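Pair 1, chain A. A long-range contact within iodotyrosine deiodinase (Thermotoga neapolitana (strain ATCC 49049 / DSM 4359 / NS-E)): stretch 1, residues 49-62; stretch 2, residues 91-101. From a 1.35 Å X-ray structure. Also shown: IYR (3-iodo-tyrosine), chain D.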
# COMPACT_ATOMS: atom_id res chain seq x y z
N LEU A 49 -11.49 -8.80 8.92
CA LEU A 49 -11.97 -9.66 9.98
C LEU A 49 -11.49 -9.05 11.29
O LEU A 49 -10.29 -8.89 11.51
CB LEU A 49 -11.40 -11.07 9.83
CG LEU A 49 -11.83 -12.09 10.88
CD1 LEU A 49 -13.33 -12.37 10.80
CD2 LEU A 49 -11.05 -13.39 10.72
N ILE A 50 -12.44 -8.66 12.13
CA ILE A 50 -12.13 -8.04 13.40
C ILE A 50 -12.17 -9.10 14.49
O ILE A 50 -13.23 -9.64 14.81
CB ILE A 50 -13.13 -6.92 13.73
CG1 ILE A 50 -13.17 -5.90 12.58
CG2 ILE A 50 -12.80 -6.28 15.07
CD1 ILE A 50 -14.25 -4.87 12.73
N VAL A 51 -11.00 -9.43 15.02
CA VAL A 51 -10.91 -10.42 16.09
C VAL A 51 -10.86 -9.75 17.45
O VAL A 51 -9.99 -8.92 17.72
CB VAL A 51 -9.69 -11.34 15.89
CG1 VAL A 51 -9.62 -12.37 17.01
CG2 VAL A 51 -9.74 -12.00 14.52
N GLU A 52 -11.80 -10.11 18.31
CA GLU A 52 -11.83 -9.56 19.66
C GLU A 52 -11.92 -10.63 20.74
O GLU A 52 -11.59 -10.36 21.88
CB GLU A 52 -13.01 -8.62 19.83
CG GLU A 52 -12.90 -7.36 19.00
CD GLU A 52 -14.18 -6.58 19.02
OE1 GLU A 52 -14.45 -5.90 20.03
OE2 GLU A 52 -14.92 -6.66 18.02
N ASP A 53 -12.40 -11.81 20.38
CA ASP A 53 -12.63 -12.87 21.36
C ASP A 53 -11.32 -13.25 22.04
O ASP A 53 -10.33 -13.52 21.37
CB ASP A 53 -13.24 -14.09 20.69
CG ASP A 53 -13.46 -15.23 21.65
OD1 ASP A 53 -14.47 -15.22 22.38
OD2 ASP A 53 -12.61 -16.15 21.68
N GLU A 54 -11.31 -13.26 23.37
CA GLU A 54 -10.05 -13.46 24.09
C GLU A 54 -9.45 -14.84 23.82
O GLU A 54 -8.24 -14.95 23.65
CB GLU A 54 -10.19 -13.20 25.59
CG GLU A 54 -10.33 -11.73 25.98
CD GLU A 54 -9.16 -10.85 25.52
OE1 GLU A 54 -8.02 -11.34 25.42
OE2 GLU A 54 -9.40 -9.65 25.28
N LYS A 55 -10.28 -15.88 23.79
CA LYS A 55 -9.76 -17.22 23.51
C LYS A 55 -9.14 -17.28 22.11
O LYS A 55 -8.08 -17.85 21.91
CB LYS A 55 -10.87 -18.26 23.64
CG LYS A 55 -10.47 -19.64 23.14
CD LYS A 55 -11.66 -20.58 23.12
CE LYS A 55 -11.26 -21.97 22.66
NZ LYS A 55 -10.27 -22.60 23.58
N LEU A 56 -9.82 -16.68 21.14
CA LEU A 56 -9.31 -16.70 19.77
C LEU A 56 -8.02 -15.88 19.65
O LEU A 56 -7.09 -16.31 18.97
CB LEU A 56 -10.37 -16.19 18.80
CG LEU A 56 -9.96 -16.13 17.34
CD1 LEU A 56 -9.51 -17.49 16.85
CD2 LEU A 56 -11.17 -15.64 16.53
N LYS A 57 -7.96 -14.73 20.30
CA LYS A 57 -6.73 -13.94 20.29
C LYS A 57 -5.60 -14.77 20.87
O LYS A 57 -4.49 -14.72 20.37
CB LYS A 57 -6.87 -12.63 21.09
CG LYS A 57 -7.81 -11.63 20.44
CD LYS A 57 -7.68 -10.22 21.01
CE LYS A 57 -7.44 -10.22 22.49
NZ LYS A 57 -7.57 -8.85 23.06
N GLY A 58 -5.90 -15.52 21.92
CA GLY A 58 -4.90 -16.36 22.55
C GLY A 58 -4.39 -17.43 21.60
O GLY A 58 -3.19 -17.70 21.55
N GLN A 59 -5.30 -18.05 20.86
CA GLN A 59 -4.91 -19.07 19.89
C GLN A 59 -4.03 -18.46 18.81
O GLN A 59 -3.00 -19.03 18.44
CB GLN A 59 -6.14 -19.73 19.26
CG GLN A 59 -6.98 -20.54 20.23
CD GLN A 59 -8.28 -21.01 19.60
OE1 GLN A 59 -9.00 -20.23 18.97
NE2 GLN A 59 -8.58 -22.29 19.76
N ILE A 60 -4.43 -17.30 18.31
CA ILE A 60 -3.65 -16.61 17.29
C ILE A 60 -2.28 -16.26 17.84
O ILE A 60 -1.26 -16.49 17.19
CB ILE A 60 -4.38 -15.36 16.78
CG1 ILE A 60 -5.61 -15.79 15.97
CG2 ILE A 60 -3.46 -14.50 15.92
CD1 ILE A 60 -6.52 -14.66 15.56
N ARG A 61 -2.25 -15.72 19.06
CA ARG A 61 -0.98 -15.36 19.68
C ARG A 61 -0.06 -16.55 19.79
O ARG A 61 1.10 -16.47 19.43
CB ARG A 61 -1.20 -14.77 21.07
CG ARG A 61 0.11 -14.42 21.77
CD ARG A 61 -0.16 -13.57 23.00
NE ARG A 61 -1.14 -14.20 23.88
CZ ARG A 61 -0.87 -15.20 24.70
NH1 ARG A 61 0.36 -15.70 24.76
NH2 ARG A 61 -1.83 -15.70 25.46
N ARG A 62 -0.57 -17.66 20.32
CA ARG A 62 0.29 -18.81 20.54
C ARG A 62 0.80 -19.44 19.25
O ARG A 62 1.96 -19.85 19.17
CB ARG A 62 -0.39 -19.83 21.45
CG ARG A 62 -0.57 -19.30 22.86
CD ARG A 62 -1.12 -20.34 23.81
NE ARG A 62 -2.50 -20.66 23.48
CZ ARG A 62 -3.57 -20.02 23.97
NH1 ARG A 62 -3.42 -19.05 24.87
NH2 ARG A 62 -4.78 -20.37 23.58
N ARG A 91 8.27 -13.47 21.53
CA ARG A 91 7.06 -13.21 22.31
C ARG A 91 6.28 -12.05 21.68
O ARG A 91 6.87 -11.06 21.25
CB ARG A 91 7.42 -12.85 23.75
N LYS A 92 4.96 -12.18 21.63
CA LYS A 92 4.11 -11.17 20.99
C LYS A 92 2.95 -10.77 21.90
O LYS A 92 1.79 -11.07 21.61
CB LYS A 92 3.59 -11.69 19.65
CG LYS A 92 4.69 -11.98 18.62
CD LYS A 92 5.57 -10.75 18.36
CE LYS A 92 6.94 -11.14 17.80
NZ LYS A 92 7.91 -10.00 17.83
N PRO A 93 3.26 -10.09 23.00
CA PRO A 93 2.20 -9.71 23.95
C PRO A 93 1.14 -8.78 23.36
O PRO A 93 0.02 -8.76 23.87
CB PRO A 93 2.97 -9.03 25.10
CG PRO A 93 4.34 -8.73 24.55
CD PRO A 93 4.61 -9.73 23.48
N PHE A 94 1.45 -8.03 22.30
CA PHE A 94 0.43 -7.16 21.71
C PHE A 94 -0.73 -7.95 21.11
O PHE A 94 -1.82 -7.41 20.95
CB PHE A 94 1.01 -6.17 20.69
CG PHE A 94 1.82 -6.80 19.60
CD1 PHE A 94 1.21 -7.45 18.54
CD2 PHE A 94 3.19 -6.69 19.60
CE1 PHE A 94 1.97 -8.00 17.51
CE2 PHE A 94 3.96 -7.25 18.59
CZ PHE A 94 3.35 -7.90 17.54
N LEU A 95 -0.50 -9.22 20.80
CA LEU A 95 -1.56 -10.05 20.24
C LEU A 95 -2.59 -10.42 21.31
O LEU A 95 -3.70 -10.86 20.99
CB LEU A 95 -0.98 -11.30 19.58
CG LEU A 95 -0.15 -11.04 18.31
CD1 LEU A 95 0.45 -12.34 17.81
CD2 LEU A 95 -0.98 -10.37 17.22
N LYS A 96 -2.21 -10.23 22.57
CA LYS A 96 -3.13 -10.37 23.69
C LYS A 96 -3.64 -9.01 24.17
O LYS A 96 -4.83 -8.88 24.45
CB LYS A 96 -2.45 -11.11 24.85
CG LYS A 96 -3.26 -11.11 26.15
CD LYS A 96 -2.55 -11.91 27.24
CE LYS A 96 -3.25 -11.79 28.58
NZ LYS A 96 -4.68 -12.20 28.50
N GLU A 97 -2.76 -8.02 24.28
CA GLU A 97 -3.15 -6.72 24.85
C GLU A 97 -4.08 -5.90 23.97
O GLU A 97 -5.00 -5.25 24.47
CB GLU A 97 -1.92 -5.88 25.20
CG GLU A 97 -0.97 -6.53 26.21
CD GLU A 97 -1.61 -6.78 27.57
OE1 GLU A 97 -2.17 -7.89 27.78
OE2 GLU A 97 -1.55 -5.88 28.44
N ALA A 98 -3.84 -5.91 22.66
CA ALA A 98 -4.66 -5.12 21.75
C ALA A 98 -6.11 -5.57 21.84
O ALA A 98 -6.40 -6.76 21.78
CB ALA A 98 -4.13 -5.24 20.33
N PRO A 99 -7.03 -4.60 21.98
CA PRO A 99 -8.46 -4.93 22.04
C PRO A 99 -8.99 -5.48 20.72
O PRO A 99 -9.97 -6.23 20.73
CB PRO A 99 -9.12 -3.60 22.39
CG PRO A 99 -8.12 -2.56 21.99
CD PRO A 99 -6.78 -3.18 22.23
N TYR A 100 -8.35 -5.12 19.62
CA TYR A 100 -8.74 -5.62 18.31
C TYR A 100 -7.54 -6.20 17.61
O TYR A 100 -6.47 -5.59 17.62
CB TYR A 100 -9.24 -4.48 17.42
CG TYR A 100 -10.45 -3.72 17.89
CD1 TYR A 100 -11.72 -4.26 17.78
CD2 TYR A 100 -10.32 -2.43 18.37
CE1 TYR A 100 -12.83 -3.54 18.19
CE2 TYR A 100 -11.42 -1.71 18.78
CZ TYR A 100 -12.67 -2.27 18.69
OH TYR A 100 -13.77 -1.55 19.09
N LEU A 101 -7.71 -7.37 16.98
CA LEU A 101 -6.78 -7.79 15.94
C LEU A 101 -7.53 -7.68 14.63
O LEU A 101 -8.48 -8.43 14.37
CB LEU A 101 -6.28 -9.21 16.15
CG LEU A 101 -5.68 -9.51 17.52
CD1 LEU A 101 -5.22 -10.96 17.55
CD2 LEU A 101 -4.53 -8.57 17.82
N IYR D . 7.75 -10.99 12.49
CA IYR D . 8.90 -10.94 13.35
CB IYR D . 10.16 -10.26 12.78
CC IYR D . 9.97 -8.91 12.19
CD IYR D . 9.87 -8.78 10.81
CE IYR D . 9.73 -7.54 10.19
IE IYR D . 9.55 -7.46 8.18
CF IYR D . 9.70 -6.39 10.99
OF IYR D . 9.56 -5.13 10.47
CG IYR D . 9.79 -6.49 12.39
CH IYR D . 9.94 -7.74 12.98
C IYR D . 8.59 -10.25 14.67
O IYR D . 9.30 -10.17 15.67
OXT IYR D . 7.38 -9.64 14.71
O HOH W 1 -10.32 -7.98 22.70
O HOH W 2 -12.45 -5.26 21.93
O HOH W 3 -6.45 -8.78 27.03
O HOH W 4 -3.74 -13.38 23.15

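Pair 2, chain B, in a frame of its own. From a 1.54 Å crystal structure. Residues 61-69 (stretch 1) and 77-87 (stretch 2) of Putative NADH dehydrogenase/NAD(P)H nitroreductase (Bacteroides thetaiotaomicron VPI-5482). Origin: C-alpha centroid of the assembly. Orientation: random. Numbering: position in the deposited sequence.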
# COMPACT_ATOMS: atom_id res chain seq x y z
N ASP B 61 10.75 16.77 -16.53
CA ASP B 61 11.41 18.04 -16.72
C ASP B 61 12.55 18.23 -15.69
O ASP B 61 12.32 18.30 -14.48
CB ASP B 61 10.40 19.19 -16.60
CG ASP B 61 11.05 20.55 -16.86
OD1 ASP B 61 11.71 21.11 -15.96
OD2 ASP B 61 10.93 21.04 -17.99
N ARG B 62 13.77 18.30 -16.22
CA ARG B 62 15.00 18.42 -15.44
C ARG B 62 14.93 19.55 -14.48
O ARG B 62 15.29 19.42 -13.31
CB ARG B 62 16.16 18.64 -16.45
CG ARG B 62 17.54 18.73 -15.82
CD ARG B 62 18.01 17.36 -15.36
NE ARG B 62 17.63 17.06 -13.99
CZ ARG B 62 17.24 15.87 -13.55
NH1 ARG B 62 17.11 14.84 -14.38
NH2 ARG B 62 16.96 15.69 -12.27
N ALA B 63 14.49 20.72 -14.94
CA ALA B 63 14.40 21.87 -14.04
C ALA B 63 13.41 21.69 -12.89
O ALA B 63 13.70 22.15 -11.77
CB ALA B 63 14.08 23.18 -14.84
N LYS B 64 12.24 21.08 -13.14
CA LYS B 64 11.28 20.88 -12.08
C LYS B 64 11.83 19.88 -11.06
O LYS B 64 11.67 20.02 -9.86
CB LYS B 64 9.91 20.34 -12.55
CG LYS B 64 8.95 21.32 -13.11
CD LYS B 64 7.64 20.61 -13.48
CE LYS B 64 6.81 21.49 -14.33
NZ LYS B 64 6.87 22.82 -13.78
N LEU B 65 12.43 18.82 -11.58
CA LEU B 65 13.01 17.78 -10.74
C LEU B 65 14.07 18.37 -9.80
O LEU B 65 14.07 18.12 -8.59
CB LEU B 65 13.62 16.68 -11.60
CG LEU B 65 12.66 15.72 -12.31
CD1 LEU B 65 13.38 14.85 -13.38
CD2 LEU B 65 11.87 14.80 -11.35
N ASP B 66 14.94 19.20 -10.37
CA ASP B 66 16.03 19.82 -9.58
C ASP B 66 15.53 20.88 -8.59
O ASP B 66 16.04 21.01 -7.46
CB ASP B 66 17.03 20.44 -10.56
CG ASP B 66 17.84 19.38 -11.35
OD1 ASP B 66 17.78 18.18 -11.02
OD2 ASP B 66 18.48 19.76 -12.33
N SER B 67 14.49 21.61 -8.99
CA SER B 67 13.89 22.63 -8.14
C SER B 67 13.20 21.97 -6.94
O SER B 67 13.36 22.40 -5.79
CB SER B 67 12.91 23.51 -8.93
OG SER B 67 13.63 24.32 -9.84
N MSE B 68 12.48 20.87 -7.19
CA MSE B 68 11.92 20.09 -6.11
C MSE B 68 12.97 19.49 -5.19
O MSE B 68 12.78 19.45 -3.97
CB MSE B 68 10.93 19.02 -6.63
CG MSE B 68 9.66 19.68 -7.18
SE MSE B 68 8.33 18.29 -7.64
CE MSE B 68 9.23 17.70 -9.12
N ALA B 69 14.05 18.98 -5.78
CA ALA B 69 15.15 18.42 -5.00
C ALA B 69 15.64 19.46 -4.02
O ALA B 69 15.88 19.17 -2.87
CB ALA B 69 16.29 17.98 -5.92
N MSE B 77 17.83 13.01 -3.97
CA MSE B 77 18.13 12.13 -5.09
C MSE B 77 17.37 12.43 -6.37
O MSE B 77 17.64 11.88 -7.44
CB MSE B 77 17.94 10.65 -4.70
CG MSE B 77 16.51 10.08 -4.64
SE MSE B 77 15.38 10.89 -3.28
CE MSE B 77 16.08 9.95 -1.74
N LEU B 78 16.36 13.30 -6.29
CA LEU B 78 15.75 13.80 -7.53
C LEU B 78 16.76 14.40 -8.54
O LEU B 78 16.47 14.40 -9.71
CB LEU B 78 14.71 14.86 -7.21
CG LEU B 78 13.37 14.34 -6.65
CD1 LEU B 78 12.54 15.49 -6.07
CD2 LEU B 78 12.58 13.64 -7.78
N THR B 79 17.90 14.92 -8.09
CA THR B 79 18.86 15.51 -9.00
C THR B 79 19.54 14.41 -9.83
O THR B 79 20.10 14.69 -10.90
CB THR B 79 19.92 16.38 -8.28
OG1 THR B 79 20.69 15.56 -7.39
CG2 THR B 79 19.26 17.56 -7.56
N GLN B 80 19.47 13.16 -9.39
CA GLN B 80 20.08 12.09 -10.20
C GLN B 80 19.07 11.17 -10.85
O GLN B 80 19.42 10.20 -11.53
CB GLN B 80 21.16 11.33 -9.42
CG GLN B 80 20.75 10.70 -8.17
CD GLN B 80 21.92 9.97 -7.55
OE1 GLN B 80 22.17 8.85 -7.91
NE2 GLN B 80 22.62 10.60 -6.61
N ALA B 81 17.78 11.47 -10.66
CA ALA B 81 16.71 10.74 -11.29
C ALA B 81 16.34 11.42 -12.62
O ALA B 81 16.31 12.67 -12.71
CB ALA B 81 15.44 10.72 -10.32
N ARG B 82 16.06 10.64 -13.65
CA ARG B 82 15.52 11.17 -14.92
C ARG B 82 14.03 11.48 -14.82
O ARG B 82 13.52 12.26 -15.59
CB ARG B 82 15.67 10.15 -16.06
CG ARG B 82 17.02 9.84 -16.53
CD ARG B 82 17.59 10.96 -17.36
NE ARG B 82 18.93 10.58 -17.72
CZ ARG B 82 19.25 10.02 -18.88
NH1 ARG B 82 18.32 9.82 -19.80
NH2 ARG B 82 20.51 9.70 -19.10
N ASN B 83 13.32 10.79 -13.92
CA ASN B 83 11.89 10.90 -13.79
C ASN B 83 11.43 10.62 -12.35
O ASN B 83 12.13 9.95 -11.56
CB ASN B 83 11.12 9.85 -14.65
CG ASN B 83 11.56 9.77 -16.09
OD1 ASN B 83 11.05 10.50 -16.95
ND2 ASN B 83 12.49 8.88 -16.36
N ALA B 84 10.23 11.10 -12.03
CA ALA B 84 9.58 10.80 -10.76
C ALA B 84 8.09 10.71 -11.01
O ALA B 84 7.60 11.34 -11.96
CB ALA B 84 9.86 11.91 -9.72
N ILE B 85 7.41 9.85 -10.26
CA ILE B 85 5.94 9.84 -10.26
C ILE B 85 5.49 10.46 -8.96
O ILE B 85 5.92 10.02 -7.87
CB ILE B 85 5.37 8.42 -10.39
CG1 ILE B 85 5.74 7.86 -11.78
CG2 ILE B 85 3.82 8.42 -10.21
CD1 ILE B 85 5.43 6.38 -11.95
N ILE B 86 4.63 11.48 -9.06
CA ILE B 86 4.03 12.11 -7.91
C ILE B 86 2.65 11.52 -7.71
O ILE B 86 1.80 11.65 -8.59
CB ILE B 86 3.98 13.63 -8.05
CG1 ILE B 86 5.37 14.16 -8.42
CG2 ILE B 86 3.46 14.26 -6.73
CD1 ILE B 86 5.48 15.67 -8.28
N VAL B 87 2.45 10.81 -6.61
CA VAL B 87 1.17 10.18 -6.31
C VAL B 87 0.32 11.15 -5.52
O VAL B 87 0.72 11.57 -4.41
CB VAL B 87 1.30 8.84 -5.53
CG1 VAL B 87 -0.08 8.24 -5.23
CG2 VAL B 87 2.28 7.84 -6.27
O HOH W 5 20.42 17.24 -12.01

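Pairs 1 and 2 share one backbone arrangement: a helix, opened by an aspartate, packs against a short helical turn that runs through an alanine into a strand. Superposing 14 central residues gives an RMSD of 0.8 Å, with A:Asp53 to A:Arg61 falling on B:Asp61 to B:Ala69 and A:Phe94 to A:Leu101 on B:Met77 to B:Ala84. The helix start is solved identically. A:Asp53 OD2 accepts from A:Leu56 N at 2.9 Å, and its match, B:Asp61 OD1, accepts from B:Lys64 N at 2.9 Å, so each aspartate caps a backbone amide of the first turn.

The carbonyl groups that end the helical turn face the helix in both pairs, but different positions serve them. In pair 1, A:Lys57 reaches across and its ammonium donates to A:Ala98 O (NZ to O, 2.7 Å) and A:Lys96 O (NZ to O, 3.1 Å); A:Glu54 balances the charge in a salt bridge, A:Lys57 NZ to A:Glu54 OE2 at 3.0 Å. In pair 2 the cation moves one turn back, to B:Arg62, the match of A:Glu54. Its guanidinium donates twice to B:Ala81 O, the equivalent of A:Ala98 O, from B:Arg62 NH1 at 2.9 Å and B:Arg62 NH2 at 3.1 Å. The acid now lies one turn later: B:Asp66, at the position of A:Gly58, forms a salt bridge with B:Arg62 (OD1 to NH2, 2.9 Å).

With the cation moved, the position of A:Lys57 becomes apolar. B:Leu65 CD2 packs on B:Leu78 CD2 at 3.8 Å and on B:Ala84 CB at 3.9 Å. The small B:Ala84 matches A:Leu101, whose longer side chain brings CD1 to 3.9 Å from A:Lys57 CG and 4.3 Å from A:Ile60 CG2. B:Met68, a selenomethionine matching A:Ile60, touches B:Leu78, with B:Met68 CB 3.9 Å from B:Leu78 CD1. B:Met68 SE also lies 3.9 Å from B:Ile86 CD1.

At the last matched helix position, A:Arg61 lays its aliphatic part against A:Leu95 (CB to CB, 3.8 Å), while its NE donates to water 4 at 2.8 Å. B:Ala69 makes the corresponding contact with a methyl alone, its CB 3.7 Å from B:Leu78 CB and 3.4 Å from B:Thr79 CG2.

In pair 1 the stretch includes the strand before the helix, where A:Val51 and A:Leu101 form an antiparallel hydrogen-bonded pair, A:Val51 N to A:Leu101 O at 2.8 Å and A:Leu101 N to A:Val51 O at 2.9 Å.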